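Local coordinates for photoreceptor-histidine kinase BphP (Stigmatella aurantiaca DW4/3-1, PDB 6BAF), which binds a bilin chromophore and, as a phytochrome-type photoreceptor histidine kinase, probably relays light signals that control myxobacterial cell development, at residues Ile161-Ala166 / Lys266-Ile271; Leu204-Ile209 / Ser258-Lys263. All coordinates share one frame; numbering follows the deposited sequence.

Contact 1 and contact 2 sit side by side in the same antiparallel GAF sheet and both touch BLR, a worked example of one sheet serving a chromophore from several strands. Contact 1 joins two neighbouring inner strands, and contact 2 pairs the strand next in order, 255-263, with the outermost strand 207-210. Their centres lie about 10 Å apart. The seam between them is the pairing of strands 255-263 and 266-275, where W268 N comes within 2.7 Å of L261 O and I271 N within 2.8 Å of I259 O, both probable hydrogen bonds. Contact 1 offers Y162 and L270 to the ring methyls of BLR, whereas contact 2 hydrogen-bonds a propionate oxygen through S258.

Contact 1 of 2, residues Ile161-Ala166 / Lys266-Ile271; sequences IYRFDA and KLWGLI. With BLR (3-[5-[(Z)-(4-ethenyl-3-methyl-5-oxidanylidene-pyrrol-2-ylidene)methyl]-2-[[5-[(Z)-(3-ethenyl-4-methyl-5-oxidanylidene-pyrrol-2-ylidene)methyl]-3-(3-hydroxy-3-oxopropyl)-4-methyl-1H-pyrrol-2-yl]methyl]-4-methyl-1H-pyrrol-3-yl]propanoic acid), chain B.
The carbonyl oxygen of W268 is gripped twice: F164 N donates to it at 3.1 Å, tilted 30° from the carbonyl plane, and a water donates to it at 2.8 Å. That water also donates to F164 O and takes a weak bond from R163 NE. With CG anti to the backbone N (chi1 -176°) and the chain extended as far as NE, R163 lies over one face of the W268 indole. Its CG makes a CH-pi contact 3.9 Å from the centroid of the six-membered ring, and its guanidinium is turned 24° from the indole plane. Cutting the side chain back to an alanine would probably uncover that face of W268 and cost the water its weak bond from NE. The strands are antiparallel neighbours inside the GAF sheet, and Y162 and L270 form a hydrogen-bonded pair. Opposite L261 of strand 255-263 this strand puts two residues, W268 and G269, where one is usual, the mark of a classic beta bulge. I161 CG2 meets the indole at its edge, 4.1 Å from W268 CZ3. The F164 ring turns its edge to G269 N, while its CE2 packs 3.5 Å from L267 CD2. On the chromophore side, L270 CD1 approaches BLR CMA at 3.8 Å, and Y162 OH lies 3.7 Å from BLR CMB.

Contact 2 of 2, residues Leu204-Ile209 / Ser258-Lys263; sequences LNWLRI and SISLMK. With BLR (3-[5-[(Z)-(4-ethenyl-3-methyl-5-oxidanylidene-pyrrol-2-ylidene)methyl]-2-[[5-[(Z)-(3-ethenyl-4-methyl-5-oxidanylidene-pyrrol-2-ylidene)methyl]-3-(3-hydroxy-3-oxopropyl)-4-methyl-1H-pyrrol-2-yl]methyl]-4-methyl-1H-pyrrol-3-yl]propanoic acid), chain B.
At the edge of the GAF sheet, strand 207-210 runs antiparallel to strand 255-263, and R208 and S258 form a hydrogen-bonded pair beside the BLR propionate. The side chain of R208 turns back alongside the strand pair, toward N205 and S260: CG sits between the backbone N and the carbonyl carbon (chi1 57°), and bends at chi2 and chi3 bring the guanidinium round. Its NH2 donates to S258 OG at 2.9 Å, and that hydroxyl in turn donates to BLR O1A at 2.6 Å. S258 is thus a first-shell residue of the chromophore, held by a second-shell arginine whose charge would probably polarise the hydroxyl toward the propionate. R208 NH1 is shared between S260 OG, at 2.6 Å, and N205 O, which it meets on a lone pair in the carbonyl plane at 2.8 Å. S258 O lies over one face of the guanidinium, and Y202, itself bonded to BLR through OH, makes a cation-pi contact with R208. Farther along, M262 CG rests over the face of the five-membered ring of W206, 4.1 Å from its centroid, while SD lies obliquely in a Met-aromatic contact. W206 NE1 is bonded to Q203 O, and R134 of the second subunit packs against W206. The whole is an edge-strand pair whose buried arginine holds the serine that hydrogen-bonds a propionate in the bilin pocket of a phytochrome GAF domain.

Contact 1 of 2, residues Ile161-Ala166 / Lys266-Ile271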
loop_
_atom_site.group_PDB
_atom_site.type_symbol
_atom_site.label_atom_id
_atom_site.label_comp_id
_atom_site.label_asym_id
_atom_site.label_seq_id
_atom_site.Cartn_x
_atom_site.Cartn_y
_atom_site.Cartn_z
ATOM N N ILE A 161 -21.469 5.379 4.099
ATOM C CA ILE A 161 -20.881 6.675 4.401
ATOM C C ILE A 161 -21.886 7.442 5.260
ATOM O O ILE A 161 -23.034 7.658 4.854
ATOM C CB ILE A 161 -20.556 7.491 3.141
ATOM C CG1 ILE A 161 -19.569 6.762 2.195
ATOM C CG2 ILE A 161 -19.956 8.800 3.600
ATOM C CD1 ILE A 161 -18.276 6.358 2.857
ATOM N N TYR A 162 -21.457 7.877 6.433
ATOM C CA TYR A 162 -22.297 8.598 7.373
ATOM C C TYR A 162 -21.734 10.005 7.441
ATOM O O TYR A 162 -20.629 10.206 7.941
ATOM C CB TYR A 162 -22.257 7.899 8.725
ATOM C CG TYR A 162 -23.210 8.476 9.773
ATOM C CD1 TYR A 162 -24.578 8.171 9.738
ATOM C CD2 TYR A 162 -22.741 9.311 10.792
ATOM C CE1 TYR A 162 -25.462 8.671 10.702
ATOM C CE2 TYR A 162 -23.624 9.827 11.777
ATOM C CZ TYR A 162 -24.978 9.493 11.720
ATOM O OH TYR A 162 -25.862 9.984 12.662
ATOM N N ARG A 163 -22.459 10.976 6.932
ATOM C CA ARG A 163 -21.940 12.323 6.821
ATOM C C ARG A 163 -22.587 13.229 7.869
ATOM O O ARG A 163 -23.797 13.161 8.071
ATOM C CB ARG A 163 -22.218 12.876 5.427
ATOM C CG ARG A 163 -21.607 14.240 5.258
ATOM C CD ARG A 163 -22.041 14.856 3.946
ATOM N NE ARG A 163 -21.341 16.129 3.779
ATOM C CZ ARG A 163 -21.344 16.840 2.652
ATOM N NH1 ARG A 163 -22.014 16.392 1.577
ATOM N NH2 ARG A 163 -20.659 17.983 2.603
ATOM N N PHE A 164 -21.782 14.072 8.528
ATOM C CA PHE A 164 -22.259 14.986 9.565
ATOM C C PHE A 164 -22.697 16.313 8.961
ATOM O O PHE A 164 -22.029 16.857 8.077
ATOM C CB PHE A 164 -21.166 15.250 10.612
ATOM C CG PHE A 164 -20.740 14.008 11.414
ATOM C CD1 PHE A 164 -21.589 13.438 12.364
ATOM C CD2 PHE A 164 -19.485 13.427 11.206
ATOM C CE1 PHE A 164 -21.226 12.300 13.085
ATOM C CE2 PHE A 164 -19.078 12.281 11.921
ATOM C CZ PHE A 164 -19.947 11.698 12.879
ATOM N N ASP A 165 -23.796 16.869 9.467
ATOM C CA ASP A 165 -24.140 18.210 9.045
ATOM C C ASP A 165 -23.589 19.226 10.052
ATOM O O ASP A 165 -22.754 18.889 10.914
ATOM C CB ASP A 165 -25.665 18.321 8.828
ATOM C CG ASP A 165 -26.477 18.223 10.127
ATOM O OD1 ASP A 165 -25.913 18.319 11.263
ATOM O OD2 ASP A 165 -27.718 18.046 10.016
ATOM N N ALA A 166 -24.146 20.435 10.023
ATOM C CA ALA A 166 -23.545 21.655 10.576
ATOM C C ALA A 166 -23.105 21.840 12.063
ATOM O O ALA A 166 -22.245 22.703 12.242
ATOM C CB ALA A 166 -24.448 22.828 10.209
ATOM N N LYS A 266 -11.110 18.478 10.499
ATOM C CA LYS A 266 -12.328 18.357 11.275
ATOM C C LYS A 266 -13.099 17.142 10.779
ATOM O O LYS A 266 -13.033 16.809 9.593
ATOM C CB LYS A 266 -13.114 19.679 11.159
ATOM C CG LYS A 266 -14.605 19.583 11.271
ATOM C CD LYS A 266 -15.232 20.987 11.409
ATOM C CE LYS A 266 -16.683 21.023 10.922
ATOM N NZ LYS A 266 -16.880 22.183 9.994
ATOM N N LEU A 267 -13.779 16.444 11.698
ATOM C CA LEU A 267 -14.484 15.219 11.342
ATOM C C LEU A 267 -15.603 15.544 10.373
ATOM O O LEU A 267 -16.387 16.463 10.602
ATOM C CB LEU A 267 -15.047 14.535 12.579
ATOM C CG LEU A 267 -15.621 13.135 12.473
ATOM C CD1 LEU A 267 -14.516 12.093 12.059
ATOM C CD2 LEU A 267 -16.260 12.752 13.855
ATOM N N TRP A 268 -15.626 14.835 9.249
ATOM C CA TRP A 268 -16.562 15.075 8.158
ATOM C C TRP A 268 -17.638 14.012 8.093
ATOM O O TRP A 268 -18.775 14.293 7.697
ATOM C CB TRP A 268 -15.791 15.088 6.823
ATOM C CG TRP A 268 -16.586 15.402 5.565
ATOM C CD1 TRP A 268 -16.765 16.643 4.980
ATOM C CD2 TRP A 268 -17.308 14.468 4.748
ATOM N NE1 TRP A 268 -17.524 16.512 3.837
ATOM C CE2 TRP A 268 -17.858 15.191 3.669
ATOM C CE3 TRP A 268 -17.497 13.081 4.795
ATOM C CZ2 TRP A 268 -18.605 14.582 2.677
ATOM C CZ3 TRP A 268 -18.236 12.488 3.825
ATOM C CH2 TRP A 268 -18.778 13.237 2.758
ATOM N N GLY A 269 -17.307 12.814 8.543
ATOM C CA GLY A 269 -18.152 11.675 8.301
ATOM C C GLY A 269 -17.429 10.444 8.772
ATOM O O GLY A 269 -16.331 10.510 9.325
ATOM N N LEU A 270 -18.092 9.317 8.579
ATOM C CA LEU A 270 -17.531 8.034 8.938
ATOM C C LEU A 270 -17.810 7.087 7.788
ATOM O O LEU A 270 -18.837 7.206 7.126
ATOM C CB LEU A 270 -18.167 7.419 10.205
ATOM C CG LEU A 270 -18.151 8.129 11.562
ATOM C CD1 LEU A 270 -18.826 7.174 12.539
ATOM C CD2 LEU A 270 -16.740 8.408 12.002
ATOM N N ILE A 271 -16.897 6.155 7.566
ATOM C CA ILE A 271 -17.228 4.898 6.917
ATOM C C ILE A 271 -17.629 3.975 8.047
ATOM O O ILE A 271 -16.813 3.670 8.915
ATOM C CB ILE A 271 -16.041 4.306 6.132
ATOM C CG1 ILE A 271 -15.445 5.313 5.143
ATOM C CG2 ILE A 271 -16.488 3.044 5.383
ATOM C CD1 ILE A 271 -14.022 4.901 4.634
HETATM C CHA BLR B . -20.329 5.513 19.014
HETATM N NA BLR B . -22.356 5.467 17.496
HETATM C C1A BLR B . -21.043 5.297 17.705
HETATM C C2A BLR B . -20.409 4.893 16.526
HETATM C C3A BLR B . -21.350 4.839 15.563
HETATM C C4A BLR B . -22.561 5.182 16.182
HETATM C CMA BLR B . -21.081 4.462 14.075
HETATM C CAA BLR B . -18.912 4.604 16.393
HETATM C CBA BLR B . -18.528 3.180 16.875
HETATM C CGA BLR B . -18.897 2.107 15.839
HETATM O O1A BLR B . -18.368 2.205 14.694
HETATM O O2A BLR B . -19.713 1.140 16.093
HETATM C CHB BLR B . -23.954 5.312 15.603
HETATM N NB BLR B . -24.024 3.309 14.078
HETATM C C1B BLR B . -24.426 4.683 14.565
HETATM C C2B BLR B . -25.495 5.158 13.654
HETATM C C3B BLR B . -25.762 4.206 12.653
HETATM C C4B BLR B . -24.880 3.021 12.845
HETATM C CMB BLR B . -26.220 6.505 13.740
HETATM O OB BLR B . -24.834 2.027 12.211
HETATM C CAB BLR B . -26.799 4.443 11.543
HETATM C CBB BLR B . -26.939 3.612 10.536
HETATM N NC BLR B . -25.314 6.364 21.225
HETATM C C1C BLR B . -26.814 6.597 21.282
HETATM C C2C BLR B . -27.061 7.285 22.585
HETATM C C3C BLR B . -25.856 7.503 23.302
HETATM C C4C BLR B . -24.723 6.939 22.501
HETATM C CMC BLR B . -28.448 7.704 23.023
HETATM O OC BLR B . -27.624 6.286 20.478
HETATM C CAC BLR B . -25.730 8.183 24.679
HETATM C CBC BLR B . -26.249 9.400 24.920
HETATM C CHD BLR B . -23.474 6.948 22.848
HETATM N ND BLR B . -22.321 6.200 20.519
HETATM C C1D BLR B . -22.325 6.542 21.959
HETATM C C2D BLR B . -20.988 6.437 22.521
HETATM C C3D BLR B . -20.102 6.055 21.428
HETATM C C4D BLR B . -20.890 5.913 20.151
HETATM C CMD BLR B . -20.614 6.715 23.982
HETATM C CAD BLR B . -18.612 5.811 21.542
HETATM C CBD BLR B . -18.378 4.315 21.674
HETATM C CGD BLR B . -16.884 4.267 21.930
HETATM O O1D BLR B . -16.084 4.698 21.031
HETATM O O2D BLR B . -16.475 3.885 23.069
HETATM O O HOH W 1 -19.682 16.709 6.602
#

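Contact 2 of 2, residues Leu204-Ile209 / Ser258-Lys263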
loop_
_atom_site.group_PDB
_atom_site.type_symbol
_atom_site.label_atom_id
_atom_site.label_comp_id
_atom_site.label_asym_id
_atom_site.label_seq_id
_atom_site.Cartn_x
_atom_site.Cartn_y
_atom_site.Cartn_z
ATOM N N LEU A 204 -9.115 12.151 16.346
ATOM C CA LEU A 204 -7.711 11.883 16.627
ATOM C C LEU A 204 -7.318 10.462 16.304
ATOM O O LEU A 204 -6.181 10.220 15.911
ATOM C CB LEU A 204 -7.402 12.145 18.109
ATOM C CG LEU A 204 -7.753 13.543 18.639
ATOM C CD1 LEU A 204 -7.538 13.585 20.119
ATOM C CD2 LEU A 204 -6.931 14.622 17.965
ATOM N N ASN A 205 -8.230 9.525 16.511
ATOM C CA ASN A 205 -8.008 8.098 16.337
ATOM C C ASN A 205 -8.995 7.670 15.247
ATOM O O ASN A 205 -10.215 7.624 15.493
ATOM C CB ASN A 205 -8.235 7.345 17.657
ATOM C CG ASN A 205 -8.023 5.863 17.493
ATOM O OD1 ASN A 205 -7.927 5.410 16.370
ATOM N ND2 ASN A 205 -7.935 5.099 18.582
ATOM N N TRP A 206 -8.484 7.358 14.049
ATOM C CA TRP A 206 -9.331 7.293 12.857
ATOM C C TRP A 206 -9.940 5.922 12.585
ATOM O O TRP A 206 -10.683 5.780 11.606
ATOM C CB TRP A 206 -8.541 7.758 11.635
ATOM C CG TRP A 206 -8.136 9.179 11.742
ATOM C CD1 TRP A 206 -8.707 10.162 12.544
ATOM C CD2 TRP A 206 -7.070 9.809 11.027
ATOM N NE1 TRP A 206 -8.055 11.366 12.344
ATOM C CE2 TRP A 206 -7.041 11.170 11.428
ATOM C CE3 TRP A 206 -6.128 9.351 10.085
ATOM C CZ2 TRP A 206 -6.100 12.068 10.926
ATOM C CZ3 TRP A 206 -5.194 10.247 9.580
ATOM C CH2 TRP A 206 -5.196 11.591 9.988
ATOM N N LEU A 207 -9.724 4.934 13.438
ATOM C CA LEU A 207 -10.234 3.587 13.199
ATOM C C LEU A 207 -10.722 2.985 14.506
ATOM O O LEU A 207 -10.075 3.149 15.537
ATOM C CB LEU A 207 -9.119 2.687 12.593
ATOM C CG LEU A 207 -9.299 1.158 12.728
ATOM C CD1 LEU A 207 -10.332 0.675 11.778
ATOM C CD2 LEU A 207 -7.960 0.384 12.605
ATOM N N ARG A 208 -11.867 2.311 14.483
ATOM C CA ARG A 208 -12.312 1.555 15.643
ATOM C C ARG A 208 -12.974 0.293 15.137
ATOM O O ARG A 208 -13.647 0.308 14.099
ATOM C CB ARG A 208 -13.285 2.360 16.528
ATOM C CG ARG A 208 -14.502 2.860 15.792
ATOM C CD ARG A 208 -14.731 4.333 16.075
ATOM N NE ARG A 208 -13.614 5.207 15.665
ATOM C CZ ARG A 208 -13.622 5.927 14.545
ATOM N NH1 ARG A 208 -12.585 6.716 14.240
ATOM N NH2 ARG A 208 -14.667 5.825 13.703
ATOM N N ILE A 209 -12.791 -0.792 15.866
ATOM C CA ILE A 209 -13.402 -2.060 15.492
ATOM C C ILE A 209 -13.925 -2.764 16.737
ATOM O O ILE A 209 -13.242 -2.840 17.772
ATOM C CB ILE A 209 -12.436 -2.967 14.690
ATOM C CG1 ILE A 209 -13.223 -4.185 14.175
ATOM C CG2 ILE A 209 -11.229 -3.394 15.519
ATOM C CD1 ILE A 209 -12.504 -4.993 13.142
ATOM N N SER A 258 -15.716 1.298 12.197
ATOM C CA SER A 258 -15.871 2.569 11.504
ATOM C C SER A 258 -14.511 3.240 11.343
ATOM O O SER A 258 -13.539 2.930 12.041
ATOM C CB SER A 258 -16.885 3.521 12.190
ATOM O OG SER A 258 -16.587 3.696 13.578
ATOM N N ILE A 259 -14.465 4.143 10.373
ATOM C CA ILE A 259 -13.272 4.860 9.970
ATOM C C ILE A 259 -13.658 6.318 9.832
ATOM O O ILE A 259 -14.668 6.638 9.196
ATOM C CB ILE A 259 -12.702 4.285 8.651
ATOM C CG1 ILE A 259 -12.236 2.856 8.912
ATOM C CG2 ILE A 259 -11.500 5.100 8.150
ATOM C CD1 ILE A 259 -12.275 1.989 7.669
ATOM N N SER A 260 -12.856 7.209 10.414
ATOM C CA SER A 260 -13.145 8.636 10.366
ATOM C C SER A 260 -12.815 9.207 8.997
ATOM O O SER A 260 -11.778 8.891 8.415
ATOM C CB SER A 260 -12.327 9.385 11.420
ATOM O OG SER A 260 -12.446 8.761 12.704
ATOM N N LEU A 261 -13.671 10.091 8.503
ATOM C CA LEU A 261 -13.383 10.865 7.316
ATOM C C LEU A 261 -13.095 12.273 7.773
ATOM O O LEU A 261 -13.894 12.861 8.510
ATOM C CB LEU A 261 -14.553 10.822 6.339
ATOM C CG LEU A 261 -14.883 9.403 5.880
ATOM C CD1 LEU A 261 -16.110 9.383 4.998
ATOM C CD2 LEU A 261 -13.671 8.778 5.111
ATOM N N MET A 262 -11.954 12.810 7.362
ATOM C CA MET A 262 -11.493 14.104 7.833
ATOM C C MET A 262 -11.467 15.097 6.682
ATOM O O MET A 262 -11.158 14.736 5.542
ATOM C CB MET A 262 -10.107 13.973 8.454
ATOM C CG MET A 262 -10.053 12.995 9.646
ATOM S SD MET A 262 -10.932 13.683 11.115
ATOM C CE MET A 262 -9.892 15.113 11.481
ATOM N N LYS A 263 -11.815 16.344 6.970
ATOM C CA LYS A 263 -11.749 17.401 5.967
ATOM C C LYS A 263 -11.390 18.697 6.668
ATOM O O LYS A 263 -12.106 19.122 7.582
ATOM C CB LYS A 263 -13.062 17.543 5.204
ATOM C CG LYS A 263 -13.123 18.855 4.419
ATOM C CD LYS A 263 -14.239 18.841 3.389
ATOM C CE LYS A 263 -14.492 20.226 2.790
ATOM N NZ LYS A 263 -15.358 20.057 1.580
HETATM C CHA BLR B . -20.329 5.513 19.014
HETATM N NA BLR B . -22.356 5.467 17.496
HETATM C C1A BLR B . -21.043 5.297 17.705
HETATM C C2A BLR B . -20.409 4.893 16.526
HETATM C C3A BLR B . -21.350 4.839 15.563
HETATM C C4A BLR B . -22.561 5.182 16.182
HETATM C CMA BLR B . -21.081 4.462 14.075
HETATM C CAA BLR B . -18.912 4.604 16.393
HETATM C CBA BLR B . -18.528 3.180 16.875
HETATM C CGA BLR B . -18.897 2.107 15.839
HETATM O O1A BLR B . -18.368 2.205 14.694
HETATM O O2A BLR B . -19.713 1.140 16.093
HETATM C CHB BLR B . -23.954 5.312 15.603
HETATM N NB BLR B . -24.024 3.309 14.078
HETATM C C1B BLR B . -24.426 4.683 14.565
HETATM C C2B BLR B . -25.495 5.158 13.654
HETATM C C3B BLR B . -25.762 4.206 12.653
HETATM C C4B BLR B . -24.880 3.021 12.845
HETATM C CMB BLR B . -26.220 6.505 13.740
HETATM O OB BLR B . -24.834 2.027 12.211
HETATM C CAB BLR B . -26.799 4.443 11.543
HETATM C CBB BLR B . -26.939 3.612 10.536
HETATM N NC BLR B . -25.314 6.364 21.225
HETATM C C1C BLR B . -26.814 6.597 21.282
HETATM C C2C BLR B . -27.061 7.285 22.585
HETATM C C3C BLR B . -25.856 7.503 23.302
HETATM C C4C BLR B . -24.723 6.939 22.501
HETATM C CMC BLR B . -28.448 7.704 23.023
HETATM O OC BLR B . -27.624 6.286 20.478
HETATM C CAC BLR B . -25.730 8.183 24.679
HETATM C CBC BLR B . -26.249 9.400 24.920
HETATM C CHD BLR B . -23.474 6.948 22.848
HETATM N ND BLR B . -22.321 6.200 20.519
HETATM C C1D BLR B . -22.325 6.542 21.959
HETATM C C2D BLR B . -20.988 6.437 22.521
HETATM C C3D BLR B . -20.102 6.055 21.428
HETATM C C4D BLR B . -20.890 5.913 20.151
HETATM C CMD BLR B . -20.614 6.715 23.982
HETATM C CAD BLR B . -18.612 5.811 21.542
HETATM C CBD BLR B . -18.378 4.315 21.674
HETATM C CGD BLR B . -16.884 4.267 21.930
HETATM O O1D BLR B . -16.084 4.698 21.031
HETATM O O2D BLR B . -16.475 3.885 23.069
#